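Side-chain contacts in TqaA (Penicillium aethiopicum, PDB 5DLK), which is a nonribosomal peptide synthetase whose terminal condensation-like domain, the part described here, binds phosphopantetheine and probably closes the peptide into a ring: residues M81-E86 with Y197-L202; T100-H105 with S177-D182; K143-L148 with F413-P418; A292-Y297 with A453-A458. One frame throughout, in Å; residues are numbered along the deposited sequence.

Contact 2 is the buried one of the four, set at the SHxxxDG motif and held by polar side chains, a water and one phenyl ring. Contact 3, a cation-pi stack, lies at the surface, its nearest atoms about 6 Å from those of contact 2. Contacts 1 and 4 are partly buried: in contact 1 a tyrosine ring packs beside an unbonded guanidinium-amide pair, in contact 4 a phenyl ring meets an isoleucine and an asparagine oxygen. Contacts 2 and 3 both draw on the five-stranded sheet, through strands 169-177 and 407-415. Contact 4 joins two helices that pack on the six-stranded sheet, its centre about 49 Å from that of contact 1.

Contact 1 (M81-E86 with Y197-L202); sequences MDRLRE and YNQTPL
R83 and L84 of helix 81-94 close on the ring of Y197, the last residue of helix 186-197. Packing is tight at one side of the phenol: R83 CG lies 3.6 Å from Y197 CD1, L84 N meets the ring edge 3.6 Å from Y197 CE1, and L84 CD1 comes to 3.9 Å of the same CE1. With its CG anti to the backbone N (chi1 180°) the ring reaches this place, and its hydroxyl bonds to N80 N. The outer side is looser. There Q199 NE2 lies at the R83 guanidinium edge, 3.0 Å from R83 NH1, donor facing donor; with Q199 OE1 3.2 Å from that NH1 at a poor angle, no hydrogen bond joins the groups, whose planes are 61° apart. An alanine at R83 would keep the CB touch on CE1 but is likely to open a gap at CD1 and leave the Q199 amide without its neighbour. Q199, at positive phi (56°), closes helix 186-197 in a Schellman motif, and helix 81-94 packs beside this C-terminal cap.

Contact 2 (T100-H105 with S177-D182); sequences TSFVEH and SHSQWD
The SHxxxDG motif of terminal condensation-like domains, here S177 to G183, meets strand 100-105 where S179 and Q180 pack against F102. S179 OG, set between its backbone N and carbonyl carbon (chi1 62°), approaches the end of the ring obliquely, 3.3 Å from F102 CZ, while Q180 CG sits at the ring edge, 4.0 Å from F102 CE1. The Q180 amide plane stands at 86° to the phenyl plane. T100 CG2 lies over one face of that ring. Q180 OE1 takes the S177 N-H in its carbonyl plane at 3.0 Å (157°), and Q180 NE2 gives to I97 O and to a water 3.0 Å away; that water donates in turn to T100 O at 2.9 Å. S177 OG and S179 OG share a 2.8 Å hydrogen bond. These bonds tie together the turn carrying H178, which matches the catalytic histidine of related condensation domains and whose ring stacks on F61. D182 forms a salt bridge with R313, and G183 belongs to the phosphopantetheine site. Around the contact, helix 56-63 places Q58 and I62 against F102, with I62 also touching S177 and S179, while Q111 of strand 108-115 covers T100 and F102.

Contact 3 (K143-L148 with F413-P418); sequences KDWPTL and FARFDP. With EDO (1,2-ethanediol), chain E.
A cation-pi stack at the protein surface, R415 on W145, joins the turn that follows helix 132-144 to the end of edge strand 407-415. The guanidinium lies flat on the indole, planes 8° apart, and R415 CZ stands 3.6 Å from the centroid of the six-membered ring, 12° off its normal. R415 CD makes a CH-pi contact with the five-membered ring, and R415 NH2 comes to 3.4 Å of W145 CH2. Bends at chi2 (-54°) and chi3 fold the arginine over the indole. P146 CD touches the opposite indole face, and W145 NE1 bonds to D141 OD1. The other guanidinium face meets O2 of a 1,2-ethanediol, probably from the crystallisation liquor, held at 2.8 Å by F416 N. A serine in place of W145 would remove the flat surface under the guanidinium and probably leave it freer to turn. The stack uses one face of the guanidinium and leaves its N-H groups pointing in plane, while the nearby D141 carboxylate may make the indole a richer partner for the positive charge.

Contact 4 (A292-Y297 with A453-A458); sequences ALFLSY and ANNISA
F294 on helix 283-299 fits between N455 and I456 on helix 446-465, and these three side chains carry the contact. I456 CD1 meets the root of the phenylalanine, 3.8 Å from F294 CB and 3.9 Å from F294 CG, the two side chains crossing at about a right angle. Farther out, N455 OD1 lies at the ring edge and in its plane, 3.6 Å from F294 CE1, with the amide plane turned 41° to the ring. N455 CB adds an apolar touch 3.8 Å from the same F294 CE1. With CG anti to the backbone N (chi1 174°), F294 reaches across to the other helix. The amide nitrogen of N455 is directed elsewhere, bonding to E451 OE2. L452 and I459 also touch F294, so it is a knob in the hole formed by L452, N455, I456 and I459. Both helices rest on one six-stranded sheet: A292 and L295 touch F306 on strand 303-310, while A453 and S457 touch K270 on edge strand 265-272.

Contact 1 (M81-E86 with Y197-L202)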
loop_
_atom_site.group_PDB
_atom_site.type_symbol
_atom_site.label_atom_id
_atom_site.label_comp_id
_atom_site.label_asym_id
_atom_site.label_seq_id
_atom_site.Cartn_x
_atom_site.Cartn_y
_atom_site.Cartn_z
ATOM N N MET A 81 2.334 -31.411 -4.899
ATOM C CA MET A 81 1.827 -30.874 -3.637
ATOM C C MET A 81 2.910 -30.678 -2.577
ATOM O O MET A 81 2.891 -29.676 -1.850
ATOM C CB MET A 81 0.715 -31.770 -3.092
ATOM C CG MET A 81 -0.534 -31.775 -3.955
ATOM S SD MET A 81 -1.542 -30.279 -3.800
ATOM C CE MET A 81 -2.276 -30.532 -2.184
ATOM N N ASP A 82 3.861 -31.607 -2.487
ATOM C CA ASP A 82 4.950 -31.452 -1.522
ATOM C C ASP A 82 5.832 -30.249 -1.856
ATOM O O ASP A 82 6.269 -29.527 -0.962
ATOM C CB ASP A 82 5.813 -32.712 -1.451
ATOM C CG ASP A 82 5.231 -33.761 -0.524
ATOM O OD1 ASP A 82 4.265 -33.436 0.203
ATOM O OD2 ASP A 82 5.741 -34.905 -0.516
ATOM N N ARG A 83 6.095 -30.041 -3.140
ATOM C CA ARG A 83 6.925 -28.924 -3.564
ATOM C C ARG A 83 6.203 -27.600 -3.316
ATOM O O ARG A 83 6.816 -26.611 -2.931
ATOM C CB ARG A 83 7.299 -29.056 -5.041
ATOM C CG ARG A 83 8.332 -28.041 -5.507
ATOM C CD ARG A 83 9.539 -28.730 -6.099
ATOM N NE ARG A 83 9.155 -29.590 -7.212
ATOM C CZ ARG A 83 9.979 -30.437 -7.819
ATOM N NH1 ARG A 83 11.236 -30.541 -7.412
ATOM N NH2 ARG A 83 9.543 -31.185 -8.827
ATOM N N LEU A 84 4.896 -27.596 -3.549
ATOM C CA LEU A 84 4.067 -26.445 -3.233
ATOM C C LEU A 84 4.204 -26.086 -1.751
ATOM O O LEU A 84 4.453 -24.928 -1.405
ATOM C CB LEU A 84 2.610 -26.732 -3.591
ATOM C CG LEU A 84 1.736 -25.571 -4.047
ATOM C CD1 LEU A 84 2.354 -24.844 -5.253
ATOM C CD2 LEU A 84 0.352 -26.099 -4.373
ATOM N N ARG A 85 4.058 -27.087 -0.883
ATOM C CA ARG A 85 4.180 -26.892 0.560
ATOM C C ARG A 85 5.534 -26.330 0.979
ATOM O O ARG A 85 5.601 -25.397 1.776
ATOM C CB ARG A 85 3.947 -28.211 1.307
ATOM C CG ARG A 85 2.518 -28.683 1.334
ATOM C CD ARG A 85 2.385 -29.993 2.112
ATOM N NE ARG A 85 1.099 -30.599 1.818
ATOM C CZ ARG A 85 0.916 -31.617 0.986
ATOM N NH1 ARG A 85 1.955 -32.200 0.402
ATOM N NH2 ARG A 85 -0.307 -32.070 0.768
ATOM N N GLU A 86 6.612 -26.912 0.464
ATOM C CA GLU A 86 7.953 -26.478 0.842
ATOM C C GLU A 86 8.301 -25.099 0.282
ATOM O O GLU A 86 9.171 -24.406 0.812
ATOM C CB GLU A 86 8.997 -27.490 0.373
ATOM C CG GLU A 86 8.777 -28.888 0.910
ATOM C CD GLU A 86 9.396 -29.959 0.026
ATOM O OE1 GLU A 86 10.301 -29.629 -0.775
ATOM O OE2 GLU A 86 8.968 -31.130 0.126
ATOM N N TYR A 197 9.459 -22.740 -6.468
ATOM C CA TYR A 197 8.779 -23.959 -6.896
ATOM C C TYR A 197 9.439 -24.552 -8.147
ATOM O O TYR A 197 9.638 -25.767 -8.239
ATOM C CB TYR A 197 7.299 -23.676 -7.162
ATOM C CG TYR A 197 6.506 -24.883 -7.616
ATOM C CD1 TYR A 197 5.889 -25.717 -6.694
ATOM C CD2 TYR A 197 6.371 -25.183 -8.965
ATOM C CE1 TYR A 197 5.158 -26.821 -7.103
ATOM C CE2 TYR A 197 5.644 -26.281 -9.382
ATOM C CZ TYR A 197 5.039 -27.096 -8.446
ATOM O OH TYR A 197 4.317 -28.191 -8.857
ATOM N N ASN A 198 9.774 -23.692 -9.106
ATOM C CA ASN A 198 10.396 -24.128 -10.360
ATOM C C ASN A 198 11.871 -24.476 -10.202
ATOM O O ASN A 198 12.539 -24.836 -11.175
ATOM C CB ASN A 198 10.263 -23.052 -11.431
ATOM C CG ASN A 198 8.845 -22.843 -11.874
ATOM O OD1 ASN A 198 7.988 -23.705 -11.690
ATOM N ND2 ASN A 198 8.584 -21.687 -12.475
ATOM N N GLN A 199 12.366 -24.343 -8.976
ATOM C CA GLN A 199 13.763 -24.582 -8.640
ATOM C C GLN A 199 14.713 -23.739 -9.491
ATOM O O GLN A 199 15.724 -24.223 -10.000
ATOM C CB GLN A 199 14.083 -26.069 -8.770
ATOM C CG GLN A 199 13.294 -26.915 -7.784
ATOM C CD GLN A 199 13.492 -28.400 -7.988
ATOM O OE1 GLN A 199 13.369 -28.910 -9.105
ATOM N NE2 GLN A 199 13.808 -29.105 -6.907
ATOM N N THR A 200 14.368 -22.466 -9.642
ATOM C CA THR A 200 15.282 -21.479 -10.198
ATOM C C THR A 200 15.947 -20.724 -9.050
ATOM O O THR A 200 15.257 -20.169 -8.193
ATOM C CB THR A 200 14.558 -20.484 -11.116
ATOM O OG1 THR A 200 13.776 -21.200 -12.077
ATOM C CG2 THR A 200 15.563 -19.584 -11.830
ATOM N N PRO A 201 17.287 -20.738 -8.998
ATOM C CA PRO A 201 17.995 -19.924 -8.002
ATOM C C PRO A 201 17.641 -18.434 -8.100
ATOM O O PRO A 201 17.349 -17.922 -9.183
ATOM C CB PRO A 201 19.467 -20.170 -8.343
ATOM C CG PRO A 201 19.470 -21.574 -8.867
ATOM C CD PRO A 201 18.187 -21.700 -9.661
ATOM N N LEU A 202 17.650 -17.759 -6.957
ATOM C CA LEU A 202 17.308 -16.343 -6.891
ATOM C C LEU A 202 18.463 -15.543 -6.317
ATOM O O LEU A 202 19.168 -16.017 -5.422
ATOM C CB LEU A 202 16.057 -16.130 -6.037
ATOM C CG LEU A 202 14.726 -16.629 -6.596
ATOM C CD1 LEU A 202 13.654 -16.543 -5.525
ATOM C CD2 LEU A 202 14.322 -15.828 -7.817
#

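Contact 2 (T100-H105 with S177-D182)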
loop_
_atom_site.group_PDB
_atom_site.type_symbol
_atom_site.label_atom_id
_atom_site.label_comp_id
_atom_site.label_asym_id
_atom_site.label_seq_id
_atom_site.Cartn_x
_atom_site.Cartn_y
_atom_site.Cartn_z
ATOM N N THR A 100 7.137 -11.532 10.142
ATOM C CA THR A 100 7.018 -10.466 11.118
ATOM C C THR A 100 5.680 -10.508 11.856
ATOM O O THR A 100 4.619 -10.725 11.261
ATOM C CB THR A 100 7.214 -9.083 10.424
ATOM O OG1 THR A 100 8.532 -9.022 9.880
ATOM C CG2 THR A 100 7.055 -7.975 11.397
ATOM N N SER A 101 5.759 -10.284 13.162
ATOM C CA SER A 101 4.636 -10.203 14.069
ATOM C C SER A 101 4.516 -8.749 14.544
ATOM O O SER A 101 5.534 -8.077 14.754
ATOM C CB SER A 101 4.868 -11.180 15.239
ATOM O OG SER A 101 4.150 -10.830 16.403
ATOM N N PHE A 102 3.288 -8.257 14.688
ATOM C CA PHE A 102 3.067 -6.872 15.092
ATOM C C PHE A 102 2.377 -6.817 16.432
ATOM O O PHE A 102 1.375 -7.497 16.651
ATOM C CB PHE A 102 2.211 -6.109 14.060
ATOM C CG PHE A 102 2.821 -6.035 12.704
ATOM C CD1 PHE A 102 2.668 -7.072 11.802
ATOM C CD2 PHE A 102 3.527 -4.903 12.307
ATOM C CE1 PHE A 102 3.241 -7.002 10.538
ATOM C CE2 PHE A 102 4.095 -4.824 11.059
ATOM C CZ PHE A 102 3.961 -5.873 10.169
ATOM N N VAL A 103 2.903 -6.005 17.340
ATOM C CA VAL A 103 2.164 -5.714 18.558
ATOM C C VAL A 103 2.306 -4.243 18.876
ATOM O O VAL A 103 3.114 -3.533 18.282
ATOM C CB VAL A 103 2.649 -6.544 19.793
ATOM C CG1 VAL A 103 2.492 -8.037 19.559
ATOM C CG2 VAL A 103 4.089 -6.207 20.140
ATOM N N GLU A 104 1.510 -3.796 19.828
ATOM C CA GLU A 104 1.555 -2.432 20.278
ATOM C C GLU A 104 2.374 -2.379 21.562
ATOM O O GLU A 104 2.123 -3.147 22.470
ATOM C CB GLU A 104 0.141 -1.932 20.536
ATOM C CG GLU A 104 -0.242 -0.618 19.915
ATOM C CD GLU A 104 -1.736 -0.359 20.029
ATOM O OE1 GLU A 104 -2.362 -0.820 21.007
ATOM O OE2 GLU A 104 -2.299 0.287 19.125
ATOM N N HIS A 105 3.369 -1.495 21.625
ATOM C CA HIS A 105 3.677 -0.807 22.890
ATOM C C HIS A 105 3.879 0.649 22.978
ATOM O O HIS A 105 4.367 1.354 22.085
ATOM C CB HIS A 105 4.779 -1.505 23.606
ATOM C CG HIS A 105 6.077 -0.769 23.751
ATOM N ND1 HIS A 105 6.280 0.355 24.528
ATOM C CD2 HIS A 105 7.314 -1.201 23.358
ATOM C CE1 HIS A 105 7.564 0.676 24.450
ATOM N NE2 HIS A 105 8.214 -0.254 23.750
ATOM N N SER A 177 -1.157 -8.891 5.580
ATOM C CA SER A 177 -1.533 -7.526 5.940
ATOM C C SER A 177 -0.847 -6.539 4.986
ATOM O O SER A 177 0.295 -6.747 4.593
ATOM C CB SER A 177 -1.133 -7.241 7.398
ATOM O OG SER A 177 -1.201 -5.852 7.683
ATOM N N HIS A 178 -1.524 -5.452 4.613
ATOM C CA HIS A 178 -0.921 -4.473 3.706
ATOM C C HIS A 178 0.277 -3.763 4.378
ATOM O O HIS A 178 1.066 -3.095 3.715
ATOM C CB HIS A 178 -2.007 -3.476 3.235
ATOM C CG HIS A 178 -1.743 -2.831 1.909
ATOM N ND1 HIS A 178 -0.467 -2.582 1.420
ATOM C CD2 HIS A 178 -2.587 -2.367 0.957
ATOM C CE1 HIS A 178 -0.549 -2.002 0.244
ATOM N NE2 HIS A 178 -1.832 -1.843 -0.061
ATOM N N SER A 179 0.453 -3.960 5.684
ATOM C CA SER A 179 1.683 -3.504 6.336
ATOM C C SER A 179 2.900 -4.271 5.821
ATOM O O SER A 179 4.037 -3.908 6.128
ATOM C CB SER A 179 1.595 -3.658 7.857
ATOM O OG SER A 179 1.429 -5.030 8.233
ATOM N N GLN A 180 2.657 -5.313 5.021
ATOM C CA GLN A 180 3.721 -6.236 4.612
ATOM C C GLN A 180 3.967 -6.282 3.108
ATOM O O GLN A 180 4.792 -7.069 2.635
ATOM C CB GLN A 180 3.396 -7.664 5.120
ATOM C CG GLN A 180 3.260 -7.747 6.629
ATOM C CD GLN A 180 2.728 -9.109 7.073
ATOM O OE1 GLN A 180 1.561 -9.427 6.851
ATOM N NE2 GLN A 180 3.598 -9.931 7.673
ATOM N N TRP A 181 3.274 -5.443 2.335
ATOM C CA TRP A 181 3.484 -5.443 0.893
ATOM C C TRP A 181 3.067 -4.092 0.296
ATOM O O TRP A 181 2.422 -3.286 0.966
ATOM C CB TRP A 181 2.697 -6.588 0.213
ATOM C CG TRP A 181 1.208 -6.425 0.296
ATOM C CD1 TRP A 181 0.402 -6.816 1.321
ATOM C CD2 TRP A 181 0.353 -5.785 -0.664
ATOM N NE1 TRP A 181 -0.901 -6.487 1.053
ATOM C CE2 TRP A 181 -0.960 -5.852 -0.159
ATOM C CE3 TRP A 181 0.568 -5.173 -1.904
ATOM C CZ2 TRP A 181 -2.060 -5.322 -0.844
ATOM C CZ3 TRP A 181 -0.530 -4.643 -2.590
ATOM C CH2 TRP A 181 -1.821 -4.721 -2.059
ATOM N N ASP A 182 3.458 -3.853 -0.948
ATOM C CA ASP A 182 2.940 -2.712 -1.702
ATOM C C ASP A 182 2.845 -3.046 -3.185
ATOM O O ASP A 182 3.252 -4.132 -3.621
ATOM C CB ASP A 182 3.796 -1.457 -1.479
ATOM C CG ASP A 182 5.258 -1.668 -1.793
ATOM O OD1 ASP A 182 5.594 -2.541 -2.623
ATOM O OD2 ASP A 182 6.089 -0.924 -1.221
HETATM O O HOH W 1 3.716 -12.497 9.125
#

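Contact 3 (K143-L148 with F413-P418)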
loop_
_atom_site.group_PDB
_atom_site.type_symbol
_atom_site.label_atom_id
_atom_site.label_comp_id
_atom_site.label_asym_id
_atom_site.label_seq_id
_atom_site.Cartn_x
_atom_site.Cartn_y
_atom_site.Cartn_z
ATOM N N LYS A 143 -14.399 -16.777 9.508
ATOM C CA LYS A 143 -13.484 -16.599 10.622
ATOM C C LYS A 143 -12.193 -15.849 10.297
ATOM O O LYS A 143 -11.695 -15.111 11.148
ATOM C CB LYS A 143 -13.143 -17.968 11.247
ATOM C CG LYS A 143 -12.363 -18.918 10.363
ATOM C CD LYS A 143 -12.178 -20.300 11.054
ATOM C CE LYS A 143 -11.341 -20.220 12.324
ATOM N NZ LYS A 143 -9.910 -19.911 12.037
ATOM N N ASP A 144 -11.655 -15.998 9.090
ATOM C CA ASP A 144 -10.328 -15.443 8.820
ATOM C C ASP A 144 -10.296 -13.897 8.967
ATOM O O ASP A 144 -9.451 -13.377 9.698
ATOM C CB ASP A 144 -9.821 -15.850 7.430
ATOM C CG ASP A 144 -9.576 -17.364 7.307
ATOM O OD1 ASP A 144 -9.592 -18.062 8.344
ATOM O OD2 ASP A 144 -9.355 -17.842 6.175
ATOM N N TRP A 145 -11.185 -13.158 8.303
ATOM C CA TRP A 145 -11.102 -11.693 8.488
ATOM C C TRP A 145 -11.942 -11.174 9.687
ATOM O O TRP A 145 -11.506 -10.235 10.352
ATOM C CB TRP A 145 -11.431 -10.926 7.169
ATOM C CG TRP A 145 -12.865 -10.914 6.706
ATOM C CD1 TRP A 145 -13.414 -11.677 5.709
ATOM C CD2 TRP A 145 -13.916 -10.072 7.191
ATOM N NE1 TRP A 145 -14.751 -11.378 5.564
ATOM C CE2 TRP A 145 -15.087 -10.403 6.467
ATOM C CE3 TRP A 145 -13.986 -9.074 8.172
ATOM C CZ2 TRP A 145 -16.308 -9.769 6.690
ATOM C CZ3 TRP A 145 -15.206 -8.461 8.408
ATOM C CH2 TRP A 145 -16.349 -8.805 7.666
ATOM N N PRO A 146 -13.099 -11.792 10.016
ATOM C CA PRO A 146 -13.805 -11.271 11.198
ATOM C C PRO A 146 -13.047 -11.368 12.523
ATOM O O PRO A 146 -13.340 -10.589 13.435
ATOM C CB PRO A 146 -15.066 -12.142 11.259
ATOM C CG PRO A 146 -15.311 -12.514 9.831
ATOM C CD PRO A 146 -13.952 -12.746 9.268
ATOM N N THR A 147 -12.106 -12.297 12.641
ATOM C CA THR A 147 -11.356 -12.428 13.886
ATOM C C THR A 147 -9.948 -11.855 13.782
ATOM O O THR A 147 -9.108 -12.070 14.669
ATOM C CB THR A 147 -11.248 -13.903 14.333
ATOM O OG1 THR A 147 -10.532 -14.649 13.345
ATOM C CG2 THR A 147 -12.610 -14.487 14.519
ATOM N N LEU A 148 -9.684 -11.140 12.694
ATOM C CA LEU A 148 -8.371 -10.547 12.479
ATOM C C LEU A 148 -8.039 -9.602 13.623
ATOM O O LEU A 148 -8.863 -8.768 14.018
ATOM C CB LEU A 148 -8.317 -9.799 11.140
ATOM C CG LEU A 148 -6.973 -9.155 10.763
ATOM C CD1 LEU A 148 -5.911 -10.197 10.508
ATOM C CD2 LEU A 148 -7.141 -8.244 9.542
ATOM N N PHE A 413 -9.402 -12.080 -2.218
ATOM C CA PHE A 413 -10.348 -11.511 -1.281
ATOM C C PHE A 413 -9.612 -10.319 -0.649
ATOM O O PHE A 413 -8.395 -10.376 -0.470
ATOM C CB PHE A 413 -10.764 -12.474 -0.176
ATOM C CG PHE A 413 -11.208 -13.839 -0.647
ATOM C CD1 PHE A 413 -11.993 -13.999 -1.775
ATOM C CD2 PHE A 413 -10.831 -14.970 0.074
ATOM C CE1 PHE A 413 -12.407 -15.280 -2.176
ATOM C CE2 PHE A 413 -11.233 -16.245 -0.327
ATOM C CZ PHE A 413 -12.017 -16.392 -1.447
ATOM N N ALA A 414 -10.342 -9.277 -0.269
ATOM C CA ALA A 414 -9.693 -8.107 0.333
ATOM C C ALA A 414 -10.612 -7.341 1.297
ATOM O O ALA A 414 -11.817 -7.205 1.062
ATOM C CB ALA A 414 -9.183 -7.179 -0.770
ATOM N N ARG A 415 -10.024 -6.865 2.391
ATOM C CA ARG A 415 -10.684 -5.997 3.359
ATOM C C ARG A 415 -9.911 -4.676 3.398
ATOM O O ARG A 415 -8.678 -4.679 3.307
ATOM C CB ARG A 415 -10.698 -6.604 4.763
ATOM C CG ARG A 415 -11.270 -8.028 4.847
ATOM C CD ARG A 415 -12.643 -8.100 4.224
ATOM N NE ARG A 415 -13.637 -7.328 4.958
ATOM C CZ ARG A 415 -14.913 -7.249 4.589
ATOM N NH1 ARG A 415 -15.329 -7.913 3.522
ATOM N NH2 ARG A 415 -15.772 -6.515 5.283
ATOM N N PHE A 416 -10.643 -3.579 3.552
ATOM C CA PHE A 416 -10.044 -2.241 3.689
ATOM C C PHE A 416 -11.134 -1.297 4.146
ATOM O O PHE A 416 -12.134 -1.135 3.459
ATOM C CB PHE A 416 -9.437 -1.754 2.371
ATOM C CG PHE A 416 -8.901 -0.339 2.439
ATOM C CD1 PHE A 416 -7.793 -0.048 3.211
ATOM C CD2 PHE A 416 -9.527 0.693 1.739
ATOM C CE1 PHE A 416 -7.278 1.265 3.284
ATOM C CE2 PHE A 416 -9.018 2.006 1.799
ATOM C CZ PHE A 416 -7.900 2.285 2.573
ATOM N N ASP A 417 -10.944 -0.660 5.296
ATOM C CA ASP A 417 -11.980 0.212 5.848
ATOM C C ASP A 417 -11.410 1.547 6.304
ATOM O O ASP A 417 -10.836 1.638 7.380
ATOM C CB ASP A 417 -12.684 -0.483 7.010
ATOM C CG ASP A 417 -13.445 -1.707 6.560
ATOM O OD1 ASP A 417 -14.486 -1.535 5.905
ATOM O OD2 ASP A 417 -12.975 -2.814 6.848
ATOM N N PRO A 418 -11.573 2.587 5.473
ATOM C CA PRO A 418 -11.075 3.932 5.795
ATOM C C PRO A 418 -11.589 4.448 7.132
ATOM O O PRO A 418 -12.645 4.018 7.602
ATOM C CB PRO A 418 -11.633 4.805 4.650
ATOM C CG PRO A 418 -11.867 3.875 3.524
ATOM C CD PRO A 418 -12.239 2.531 4.162
HETATM C C1 EDO E . -14.256 -2.889 1.757
HETATM O O1 EDO E . -13.004 -2.378 1.239
HETATM C C2 EDO E . -14.092 -4.199 2.549
HETATM O O2 EDO E . -13.411 -3.994 3.806
#

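Contact 4 (A292-Y297 with A453-A458)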
loop_
_atom_site.group_PDB
_atom_site.type_symbol
_atom_site.label_atom_id
_atom_site.label_comp_id
_atom_site.label_asym_id
_atom_site.label_seq_id
_atom_site.Cartn_x
_atom_site.Cartn_y
_atom_site.Cartn_z
ATOM N N ALA A 292 -6.559 19.010 -7.785
ATOM C CA ALA A 292 -6.202 20.343 -7.283
ATOM C C ALA A 292 -7.158 21.413 -7.775
ATOM O O ALA A 292 -7.544 22.303 -7.017
ATOM C CB ALA A 292 -4.774 20.711 -7.683
ATOM N N LEU A 293 -7.550 21.323 -9.038
ATOM C CA LEU A 293 -8.480 22.305 -9.582
ATOM C C LEU A 293 -9.840 22.182 -8.899
ATOM O O LEU A 293 -10.482 23.201 -8.577
ATOM C CB LEU A 293 -8.636 22.148 -11.098
ATOM C CG LEU A 293 -9.536 23.228 -11.702
ATOM C CD1 LEU A 293 -8.955 24.628 -11.471
ATOM C CD2 LEU A 293 -9.726 22.952 -13.179
ATOM N N PHE A 294 -10.289 20.942 -8.719
ATOM C CA PHE A 294 -11.535 20.649 -8.013
ATOM C C PHE A 294 -11.517 21.302 -6.633
ATOM O O PHE A 294 -12.478 21.999 -6.235
ATOM C CB PHE A 294 -11.745 19.126 -7.903
ATOM C CG PHE A 294 -12.946 18.727 -7.063
ATOM C CD1 PHE A 294 -14.189 18.581 -7.647
ATOM C CD2 PHE A 294 -12.807 18.476 -5.703
ATOM C CE1 PHE A 294 -15.301 18.197 -6.869
ATOM C CE2 PHE A 294 -13.900 18.103 -4.930
ATOM C CZ PHE A 294 -15.145 17.971 -5.519
ATOM N N LEU A 295 -10.422 21.095 -5.900
ATOM C CA LEU A 295 -10.327 21.684 -4.570
ATOM C C LEU A 295 -10.230 23.215 -4.605
ATOM O O LEU A 295 -10.819 23.892 -3.771
ATOM C CB LEU A 295 -9.122 21.125 -3.819
ATOM C CG LEU A 295 -9.241 19.650 -3.394
ATOM C CD1 LEU A 295 -7.895 19.178 -2.824
ATOM C CD2 LEU A 295 -10.344 19.455 -2.383
ATOM N N SER A 296 -9.479 23.760 -5.551
ATOM C CA SER A 296 -9.332 25.213 -5.631
ATOM C C SER A 296 -10.710 25.859 -5.777
ATOM O O SER A 296 -10.998 26.874 -5.152
ATOM C CB SER A 296 -8.413 25.621 -6.785
ATOM O OG SER A 296 -9.020 25.468 -8.060
ATOM N N TYR A 297 -11.558 25.253 -6.594
ATOM C CA TYR A 297 -12.916 25.768 -6.791
ATOM C C TYR A 297 -13.770 25.676 -5.529
ATOM O O TYR A 297 -14.363 26.669 -5.084
ATOM C CB TYR A 297 -13.585 25.007 -7.934
ATOM C CG TYR A 297 -15.025 25.423 -8.144
ATOM C CD1 TYR A 297 -15.336 26.631 -8.752
ATOM C CD2 TYR A 297 -16.066 24.618 -7.696
ATOM C CE1 TYR A 297 -16.649 27.015 -8.934
ATOM C CE2 TYR A 297 -17.378 24.994 -7.873
ATOM C CZ TYR A 297 -17.662 26.183 -8.490
ATOM O OH TYR A 297 -18.974 26.545 -8.659
ATOM N N ALA A 453 -16.592 11.306 -7.870
ATOM C CA ALA A 453 -15.977 10.506 -8.928
ATOM C C ALA A 453 -16.307 11.079 -10.310
ATOM O O ALA A 453 -15.457 11.104 -11.208
ATOM C CB ALA A 453 -16.428 9.024 -8.820
ATOM N N ASN A 454 -17.546 11.536 -10.477
ATOM C CA ASN A 454 -17.969 12.151 -11.729
ATOM C C ASN A 454 -17.213 13.435 -12.047
ATOM O O ASN A 454 -16.752 13.625 -13.167
ATOM C CB ASN A 454 -19.467 12.448 -11.692
ATOM C CG ASN A 454 -20.302 11.199 -11.951
ATOM O OD1 ASN A 454 -19.777 10.181 -12.413
ATOM N ND2 ASN A 454 -21.593 11.267 -11.647
ATOM N N ASN A 455 -17.117 14.318 -11.062
ATOM C CA ASN A 455 -16.450 15.612 -11.274
ATOM C C ASN A 455 -14.957 15.453 -11.586
ATOM O O ASN A 455 -14.435 16.064 -12.521
ATOM C CB ASN A 455 -16.589 16.502 -10.041
ATOM C CG ASN A 455 -18.010 16.989 -9.806
ATOM O OD1 ASN A 455 -18.311 17.485 -8.719
ATOM N ND2 ASN A 455 -18.893 16.813 -10.790
ATOM N N ILE A 456 -14.279 14.655 -10.767
ATOM C CA ILE A 456 -12.850 14.398 -10.965
ATOM C C ILE A 456 -12.613 13.796 -12.349
ATOM O O ILE A 456 -11.742 14.248 -13.082
ATOM C CB ILE A 456 -12.273 13.435 -9.890
ATOM C CG1 ILE A 456 -12.354 14.052 -8.483
ATOM C CG2 ILE A 456 -10.824 13.070 -10.211
ATOM C CD1 ILE A 456 -11.566 15.358 -8.321
ATOM N N SER A 457 -13.403 12.785 -12.717
ATOM C CA SER A 457 -13.218 12.177 -14.029
ATOM C C SER A 457 -13.516 13.171 -15.163
ATOM O O SER A 457 -12.815 13.158 -16.174
ATOM C CB SER A 457 -14.074 10.907 -14.162
ATOM O OG SER A 457 -15.450 11.212 -14.110
ATOM N N ALA A 458 -14.511 14.040 -14.989
ATOM C CA ALA A 458 -14.849 15.034 -16.007
ATOM C C ALA A 458 -13.705 16.019 -16.240
ATOM O O ALA A 458 -13.412 16.400 -17.376
ATOM C CB ALA A 458 -16.123 15.800 -15.614
#